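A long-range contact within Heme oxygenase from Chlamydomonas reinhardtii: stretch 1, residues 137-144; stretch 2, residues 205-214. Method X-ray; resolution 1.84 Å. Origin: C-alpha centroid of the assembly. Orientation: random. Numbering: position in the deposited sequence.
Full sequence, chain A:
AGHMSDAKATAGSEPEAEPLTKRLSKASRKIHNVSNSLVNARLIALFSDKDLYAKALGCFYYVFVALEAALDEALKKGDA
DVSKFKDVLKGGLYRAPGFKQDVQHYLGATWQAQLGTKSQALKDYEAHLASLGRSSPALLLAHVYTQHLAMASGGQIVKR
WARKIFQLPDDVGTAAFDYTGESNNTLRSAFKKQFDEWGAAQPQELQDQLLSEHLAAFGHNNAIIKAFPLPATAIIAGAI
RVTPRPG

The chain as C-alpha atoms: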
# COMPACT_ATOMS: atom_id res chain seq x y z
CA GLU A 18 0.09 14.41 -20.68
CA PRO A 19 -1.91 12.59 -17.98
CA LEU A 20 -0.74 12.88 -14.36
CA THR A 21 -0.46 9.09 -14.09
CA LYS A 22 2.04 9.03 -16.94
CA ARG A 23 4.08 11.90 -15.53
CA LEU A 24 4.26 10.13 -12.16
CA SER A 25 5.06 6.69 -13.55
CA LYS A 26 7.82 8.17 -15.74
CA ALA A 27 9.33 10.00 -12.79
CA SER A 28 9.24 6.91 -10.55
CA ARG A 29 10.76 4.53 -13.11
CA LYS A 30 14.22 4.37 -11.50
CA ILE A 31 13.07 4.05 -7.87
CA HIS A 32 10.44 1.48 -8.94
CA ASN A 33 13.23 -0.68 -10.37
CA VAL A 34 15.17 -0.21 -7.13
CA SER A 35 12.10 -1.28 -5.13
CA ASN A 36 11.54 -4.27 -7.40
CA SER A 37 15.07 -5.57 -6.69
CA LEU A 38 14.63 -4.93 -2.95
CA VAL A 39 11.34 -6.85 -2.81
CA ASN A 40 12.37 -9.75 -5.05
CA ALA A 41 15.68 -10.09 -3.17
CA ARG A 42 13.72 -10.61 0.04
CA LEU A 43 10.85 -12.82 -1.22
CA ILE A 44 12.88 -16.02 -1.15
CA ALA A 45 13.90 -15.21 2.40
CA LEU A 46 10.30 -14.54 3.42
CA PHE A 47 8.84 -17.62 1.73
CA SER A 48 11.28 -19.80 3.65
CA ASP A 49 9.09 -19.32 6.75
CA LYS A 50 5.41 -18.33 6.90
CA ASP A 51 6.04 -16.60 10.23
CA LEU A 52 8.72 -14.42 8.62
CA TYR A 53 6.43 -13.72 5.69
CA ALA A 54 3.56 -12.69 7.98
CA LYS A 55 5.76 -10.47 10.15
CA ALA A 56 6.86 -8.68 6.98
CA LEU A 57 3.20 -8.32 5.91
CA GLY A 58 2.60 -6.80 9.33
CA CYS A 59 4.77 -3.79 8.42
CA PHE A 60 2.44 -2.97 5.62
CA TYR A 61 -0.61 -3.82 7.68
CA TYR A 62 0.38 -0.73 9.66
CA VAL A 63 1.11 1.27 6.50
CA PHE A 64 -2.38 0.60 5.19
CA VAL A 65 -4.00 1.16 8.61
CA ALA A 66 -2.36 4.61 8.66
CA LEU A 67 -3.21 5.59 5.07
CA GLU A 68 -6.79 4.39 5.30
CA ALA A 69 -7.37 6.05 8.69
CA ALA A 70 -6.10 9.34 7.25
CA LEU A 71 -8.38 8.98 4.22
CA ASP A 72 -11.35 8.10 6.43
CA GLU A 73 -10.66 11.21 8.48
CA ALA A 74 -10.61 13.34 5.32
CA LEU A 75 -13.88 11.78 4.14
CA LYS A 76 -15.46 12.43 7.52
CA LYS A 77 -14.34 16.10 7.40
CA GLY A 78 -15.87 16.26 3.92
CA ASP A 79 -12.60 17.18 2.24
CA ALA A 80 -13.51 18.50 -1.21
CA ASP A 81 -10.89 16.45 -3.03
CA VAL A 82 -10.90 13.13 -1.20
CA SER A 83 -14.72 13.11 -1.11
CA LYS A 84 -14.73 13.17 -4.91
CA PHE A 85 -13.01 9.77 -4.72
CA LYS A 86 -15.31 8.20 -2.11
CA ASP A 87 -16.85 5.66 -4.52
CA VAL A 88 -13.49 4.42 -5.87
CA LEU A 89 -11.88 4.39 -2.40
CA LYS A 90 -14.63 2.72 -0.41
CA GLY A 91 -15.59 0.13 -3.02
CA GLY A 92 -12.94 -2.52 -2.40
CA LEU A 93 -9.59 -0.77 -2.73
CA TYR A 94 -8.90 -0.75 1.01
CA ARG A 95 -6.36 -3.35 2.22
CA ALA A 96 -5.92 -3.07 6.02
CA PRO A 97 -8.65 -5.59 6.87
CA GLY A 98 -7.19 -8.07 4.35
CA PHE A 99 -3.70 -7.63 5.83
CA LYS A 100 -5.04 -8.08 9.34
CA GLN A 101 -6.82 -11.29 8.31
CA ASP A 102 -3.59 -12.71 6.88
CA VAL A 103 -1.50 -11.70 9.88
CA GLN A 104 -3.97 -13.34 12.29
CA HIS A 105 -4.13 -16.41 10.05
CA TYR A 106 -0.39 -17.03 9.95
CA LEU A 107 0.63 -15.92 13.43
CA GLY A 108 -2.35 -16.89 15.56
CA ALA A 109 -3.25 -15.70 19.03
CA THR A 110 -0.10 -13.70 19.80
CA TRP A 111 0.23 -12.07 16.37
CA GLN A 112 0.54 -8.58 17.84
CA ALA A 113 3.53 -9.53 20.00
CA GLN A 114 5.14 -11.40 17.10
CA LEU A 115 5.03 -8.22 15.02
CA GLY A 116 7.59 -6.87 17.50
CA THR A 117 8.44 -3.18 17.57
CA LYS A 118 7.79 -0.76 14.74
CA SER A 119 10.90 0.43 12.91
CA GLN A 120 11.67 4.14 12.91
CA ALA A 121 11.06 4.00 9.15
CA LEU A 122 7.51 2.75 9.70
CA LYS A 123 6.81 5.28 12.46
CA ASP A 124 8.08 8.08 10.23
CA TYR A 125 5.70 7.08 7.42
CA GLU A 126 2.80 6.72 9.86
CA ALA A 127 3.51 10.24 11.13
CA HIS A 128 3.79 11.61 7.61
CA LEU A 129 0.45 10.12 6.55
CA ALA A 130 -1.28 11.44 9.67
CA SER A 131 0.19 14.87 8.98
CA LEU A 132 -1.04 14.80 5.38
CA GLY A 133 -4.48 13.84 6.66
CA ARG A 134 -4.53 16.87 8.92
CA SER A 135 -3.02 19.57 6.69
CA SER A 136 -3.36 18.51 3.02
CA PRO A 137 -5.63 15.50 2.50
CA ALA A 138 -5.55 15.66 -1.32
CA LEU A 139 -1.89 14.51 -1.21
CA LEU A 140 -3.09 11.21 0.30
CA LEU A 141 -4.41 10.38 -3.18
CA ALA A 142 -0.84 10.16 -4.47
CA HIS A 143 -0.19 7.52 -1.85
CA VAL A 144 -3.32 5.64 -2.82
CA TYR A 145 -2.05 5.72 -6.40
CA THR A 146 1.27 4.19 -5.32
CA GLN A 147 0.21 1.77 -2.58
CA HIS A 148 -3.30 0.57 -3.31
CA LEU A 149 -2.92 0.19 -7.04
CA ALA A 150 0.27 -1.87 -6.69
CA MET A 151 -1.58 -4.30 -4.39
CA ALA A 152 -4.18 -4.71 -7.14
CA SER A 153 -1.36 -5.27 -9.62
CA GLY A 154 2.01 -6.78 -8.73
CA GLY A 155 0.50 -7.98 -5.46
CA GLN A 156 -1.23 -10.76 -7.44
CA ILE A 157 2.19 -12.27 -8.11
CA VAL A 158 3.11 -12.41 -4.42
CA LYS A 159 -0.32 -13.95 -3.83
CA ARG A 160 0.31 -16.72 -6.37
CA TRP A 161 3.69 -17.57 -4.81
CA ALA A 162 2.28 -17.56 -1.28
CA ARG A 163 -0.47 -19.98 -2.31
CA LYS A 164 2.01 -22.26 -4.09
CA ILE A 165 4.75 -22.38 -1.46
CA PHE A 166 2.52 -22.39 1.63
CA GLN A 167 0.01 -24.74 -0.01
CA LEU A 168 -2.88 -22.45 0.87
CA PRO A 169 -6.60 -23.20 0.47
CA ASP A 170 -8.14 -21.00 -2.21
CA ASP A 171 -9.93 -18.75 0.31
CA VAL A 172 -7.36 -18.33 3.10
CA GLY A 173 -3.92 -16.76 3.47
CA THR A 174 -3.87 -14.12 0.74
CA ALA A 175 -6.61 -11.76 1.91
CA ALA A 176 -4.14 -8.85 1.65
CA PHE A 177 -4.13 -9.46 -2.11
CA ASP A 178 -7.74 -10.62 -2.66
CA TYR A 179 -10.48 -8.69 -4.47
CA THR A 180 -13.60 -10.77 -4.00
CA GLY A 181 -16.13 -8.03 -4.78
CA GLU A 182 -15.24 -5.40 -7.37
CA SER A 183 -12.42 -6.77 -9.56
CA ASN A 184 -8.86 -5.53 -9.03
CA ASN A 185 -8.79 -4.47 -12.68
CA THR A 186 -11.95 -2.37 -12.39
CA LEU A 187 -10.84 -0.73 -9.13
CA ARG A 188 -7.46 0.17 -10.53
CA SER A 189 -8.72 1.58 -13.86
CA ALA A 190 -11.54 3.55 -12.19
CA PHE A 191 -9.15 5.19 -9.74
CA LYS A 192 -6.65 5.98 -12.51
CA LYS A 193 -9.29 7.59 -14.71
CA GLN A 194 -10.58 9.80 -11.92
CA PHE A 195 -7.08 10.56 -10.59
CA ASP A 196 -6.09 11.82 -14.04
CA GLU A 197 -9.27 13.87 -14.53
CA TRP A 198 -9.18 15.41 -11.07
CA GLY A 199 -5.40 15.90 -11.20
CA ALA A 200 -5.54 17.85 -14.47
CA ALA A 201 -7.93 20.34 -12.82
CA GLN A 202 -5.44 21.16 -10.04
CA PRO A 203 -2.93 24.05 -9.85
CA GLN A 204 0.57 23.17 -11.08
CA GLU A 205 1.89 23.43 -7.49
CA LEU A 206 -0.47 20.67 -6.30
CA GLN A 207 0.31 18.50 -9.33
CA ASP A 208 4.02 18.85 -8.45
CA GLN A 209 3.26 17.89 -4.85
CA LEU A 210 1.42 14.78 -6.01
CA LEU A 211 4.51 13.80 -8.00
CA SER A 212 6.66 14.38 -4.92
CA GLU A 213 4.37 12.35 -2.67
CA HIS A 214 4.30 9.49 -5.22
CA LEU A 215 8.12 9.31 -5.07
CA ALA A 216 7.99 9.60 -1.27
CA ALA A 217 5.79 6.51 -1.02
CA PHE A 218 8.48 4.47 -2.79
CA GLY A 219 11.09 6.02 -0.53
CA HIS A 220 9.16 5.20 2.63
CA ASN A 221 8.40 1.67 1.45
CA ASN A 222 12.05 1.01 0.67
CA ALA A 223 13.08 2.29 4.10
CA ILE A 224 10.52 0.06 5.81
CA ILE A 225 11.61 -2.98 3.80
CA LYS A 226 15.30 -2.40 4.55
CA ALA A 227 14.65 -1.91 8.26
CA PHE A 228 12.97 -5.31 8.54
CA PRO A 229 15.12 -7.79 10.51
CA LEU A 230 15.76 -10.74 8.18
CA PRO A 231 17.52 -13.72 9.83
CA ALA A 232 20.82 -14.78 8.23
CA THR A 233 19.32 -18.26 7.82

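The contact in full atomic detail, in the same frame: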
# COMPACT_ATOMS: atom_id res chain seq x y z
N PRO A 137 -5.12 16.85 2.77
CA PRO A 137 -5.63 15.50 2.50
C PRO A 137 -5.58 15.11 1.03
O PRO A 137 -5.48 13.92 0.77
CB PRO A 137 -7.08 15.57 2.99
CG PRO A 137 -7.11 16.72 3.95
CD PRO A 137 -6.13 17.71 3.41
N ALA A 138 -5.64 16.05 0.09
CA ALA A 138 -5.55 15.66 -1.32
C ALA A 138 -4.27 14.87 -1.65
O ALA A 138 -4.29 14.01 -2.54
CB ALA A 138 -5.65 16.91 -2.21
N LEU A 139 -3.18 15.15 -0.94
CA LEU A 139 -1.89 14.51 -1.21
C LEU A 139 -1.91 13.02 -0.85
O LEU A 139 -1.07 12.25 -1.32
CB LEU A 139 -0.75 15.22 -0.46
CG LEU A 139 -0.50 16.68 -0.88
CD1 LEU A 139 0.78 17.30 -0.25
CD2 LEU A 139 -0.45 16.79 -2.40
N LEU A 140 -2.86 12.63 -0.01
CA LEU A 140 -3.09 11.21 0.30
C LEU A 140 -3.41 10.41 -0.97
O LEU A 140 -3.13 9.21 -1.05
CB LEU A 140 -4.24 11.07 1.31
CG LEU A 140 -3.99 11.54 2.74
CD1 LEU A 140 -5.29 11.48 3.58
CD2 LEU A 140 -2.86 10.73 3.37
N LEU A 141 -3.99 11.08 -1.96
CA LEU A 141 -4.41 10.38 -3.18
C LEU A 141 -3.21 9.90 -3.99
O LEU A 141 -3.30 8.91 -4.71
CB LEU A 141 -5.33 11.27 -4.02
CG LEU A 141 -6.69 11.66 -3.42
CD1 LEU A 141 -7.34 12.76 -4.26
CD2 LEU A 141 -7.63 10.46 -3.30
N ALA A 142 -2.07 10.59 -3.85
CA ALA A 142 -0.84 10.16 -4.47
C ALA A 142 -0.35 8.88 -3.82
O ALA A 142 0.24 8.03 -4.48
CB ALA A 142 0.24 11.26 -4.37
N HIS A 143 -0.59 8.74 -2.52
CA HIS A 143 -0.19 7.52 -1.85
C HIS A 143 -1.12 6.35 -2.12
O HIS A 143 -0.69 5.20 -2.13
CB HIS A 143 -0.03 7.72 -0.34
CG HIS A 143 1.05 8.68 0.02
ND1 HIS A 143 2.01 8.37 0.96
CD2 HIS A 143 1.24 9.98 -0.29
CE1 HIS A 143 2.83 9.40 1.10
NE2 HIS A 143 2.37 10.40 0.37
N VAL A 144 -2.39 6.65 -2.34
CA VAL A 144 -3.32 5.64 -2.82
C VAL A 144 -2.85 5.14 -4.18
O VAL A 144 -2.82 3.93 -4.44
CB VAL A 144 -4.75 6.20 -2.96
CG1 VAL A 144 -5.67 5.17 -3.64
CG2 VAL A 144 -5.29 6.59 -1.59
N GLU A 205 1.20 23.67 -8.76
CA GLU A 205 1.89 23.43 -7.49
C GLU A 205 1.43 22.13 -6.83
O GLU A 205 2.25 21.36 -6.31
CB GLU A 205 1.68 24.59 -6.52
CG GLU A 205 2.42 25.87 -6.90
CD GLU A 205 1.63 26.84 -7.79
OE1 GLU A 205 0.58 26.45 -8.39
OE2 GLU A 205 2.08 28.01 -7.90
N LEU A 206 0.12 21.89 -6.86
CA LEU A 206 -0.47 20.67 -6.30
C LEU A 206 -0.13 19.44 -7.14
O LEU A 206 0.12 18.37 -6.60
CB LEU A 206 -1.99 20.83 -6.17
CG LEU A 206 -2.74 19.73 -5.41
CD1 LEU A 206 -2.25 19.65 -3.98
CD2 LEU A 206 -4.24 20.00 -5.44
N GLN A 207 -0.13 19.59 -8.46
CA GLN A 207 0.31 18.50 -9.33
C GLN A 207 1.77 18.12 -9.04
O GLN A 207 2.11 16.93 -9.03
CB GLN A 207 0.13 18.88 -10.80
CG GLN A 207 -1.32 19.18 -11.16
CD GLN A 207 -1.54 19.24 -12.66
OE1 GLN A 207 -0.93 18.49 -13.42
NE2 GLN A 207 -2.41 20.15 -13.09
N ASP A 208 2.64 19.11 -8.82
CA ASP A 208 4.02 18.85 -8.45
C ASP A 208 4.12 18.13 -7.10
O ASP A 208 4.95 17.25 -6.90
CB ASP A 208 4.84 20.14 -8.38
CG ASP A 208 5.12 20.74 -9.75
OD1 ASP A 208 4.87 20.06 -10.77
OD2 ASP A 208 5.59 21.90 -9.79
N GLN A 209 3.28 18.54 -6.15
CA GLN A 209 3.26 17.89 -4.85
C GLN A 209 2.83 16.44 -4.94
O GLN A 209 3.33 15.60 -4.20
CB GLN A 209 2.32 18.62 -3.89
CG GLN A 209 2.89 19.88 -3.29
CD GLN A 209 1.93 20.50 -2.29
OE1 GLN A 209 0.76 20.69 -2.58
NE2 GLN A 209 2.43 20.78 -1.09
N LEU A 210 1.88 16.15 -5.82
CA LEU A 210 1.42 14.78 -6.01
C LEU A 210 2.54 13.91 -6.56
O LEU A 210 2.72 12.77 -6.15
CB LEU A 210 0.20 14.75 -6.93
CG LEU A 210 -1.05 15.40 -6.34
CD1 LEU A 210 -2.10 15.68 -7.41
CD2 LEU A 210 -1.63 14.48 -5.26
N LEU A 211 3.30 14.46 -7.51
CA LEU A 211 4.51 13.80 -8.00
C LEU A 211 5.46 13.52 -6.84
O LEU A 211 5.95 12.40 -6.68
CB LEU A 211 5.21 14.66 -9.07
CG LEU A 211 6.57 14.16 -9.59
CD1 LEU A 211 6.48 12.68 -9.88
CD2 LEU A 211 6.99 14.91 -10.85
N SER A 212 5.73 14.54 -6.02
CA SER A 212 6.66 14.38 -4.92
C SER A 212 6.18 13.32 -3.93
O SER A 212 6.97 12.54 -3.44
CB SER A 212 6.87 15.71 -4.19
OG SER A 212 7.56 16.62 -5.02
N GLU A 213 4.88 13.29 -3.65
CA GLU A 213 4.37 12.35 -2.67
C GLU A 213 4.39 10.92 -3.21
O GLU A 213 4.59 9.98 -2.45
CB GLU A 213 2.97 12.75 -2.22
CG GLU A 213 2.99 13.99 -1.31
CD GLU A 213 3.80 13.77 -0.05
OE1 GLU A 213 3.71 12.68 0.56
OE2 GLU A 213 4.55 14.70 0.34
N HIS A 214 4.18 10.77 -4.52
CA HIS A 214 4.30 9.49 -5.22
C HIS A 214 5.72 8.92 -5.03
O HIS A 214 5.90 7.76 -4.67
CB HIS A 214 3.96 9.69 -6.71
CG HIS A 214 4.20 8.50 -7.59
ND1 HIS A 214 3.52 7.31 -7.45
CD2 HIS A 214 5.01 8.35 -8.67
CE1 HIS A 214 3.91 6.47 -8.39
NE2 HIS A 214 4.82 7.07 -9.14

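Residues 205-214 form part of a longer helix that crosses helix 140-144 at -45°, with a closest axis approach of 8.1 Å; the two stretches together bury 443 Å². Leu206 makes the first contact: its CA-to-CB bond points sideways, but its t,p rotamer brings CD1 to 3.7 Å from Leu139 CD2. One turn later, Gln209 directs its CA-to-CB bond toward the partner, and its CB lies 3.6 Å from the same methyl, Leu139 CD2. Thus the aliphatic base of a polar, exposed residue helps cover a buried leucine. Leu210 extends the apolar patch, with CD2 3.9 Å from Leu139 CD2 and 3.8 Å from Ala142 CB. At Ala142, whose side chain is a single methyl, the backbones come close: its CA is 5.2 Å from His214 CA, and its CB rests 3.4 Å from Leu210 O. Leu211 and Ser212 do not take part.

Glu213 combines packing with polar pairing. Its CB sits 3.8 Å from Ala142 CB and its CG 4.0 Å from Leu139 CB, while the carboxylate reaches His143, whose NE2 donates a hydrogen bond to Glu213 OE1 (2.7 Å, 164°). The short distance and nearly linear angle mark a well-formed hydrogen bond, set beside the apolar packing of the same Glu213 side chain. At His214 the CA-to-CB bond turns away, yet the backbone stays near: His214 N is 4.0 Å from Ala142 CB, and Ala142 O lies at the edge of the His214 ring.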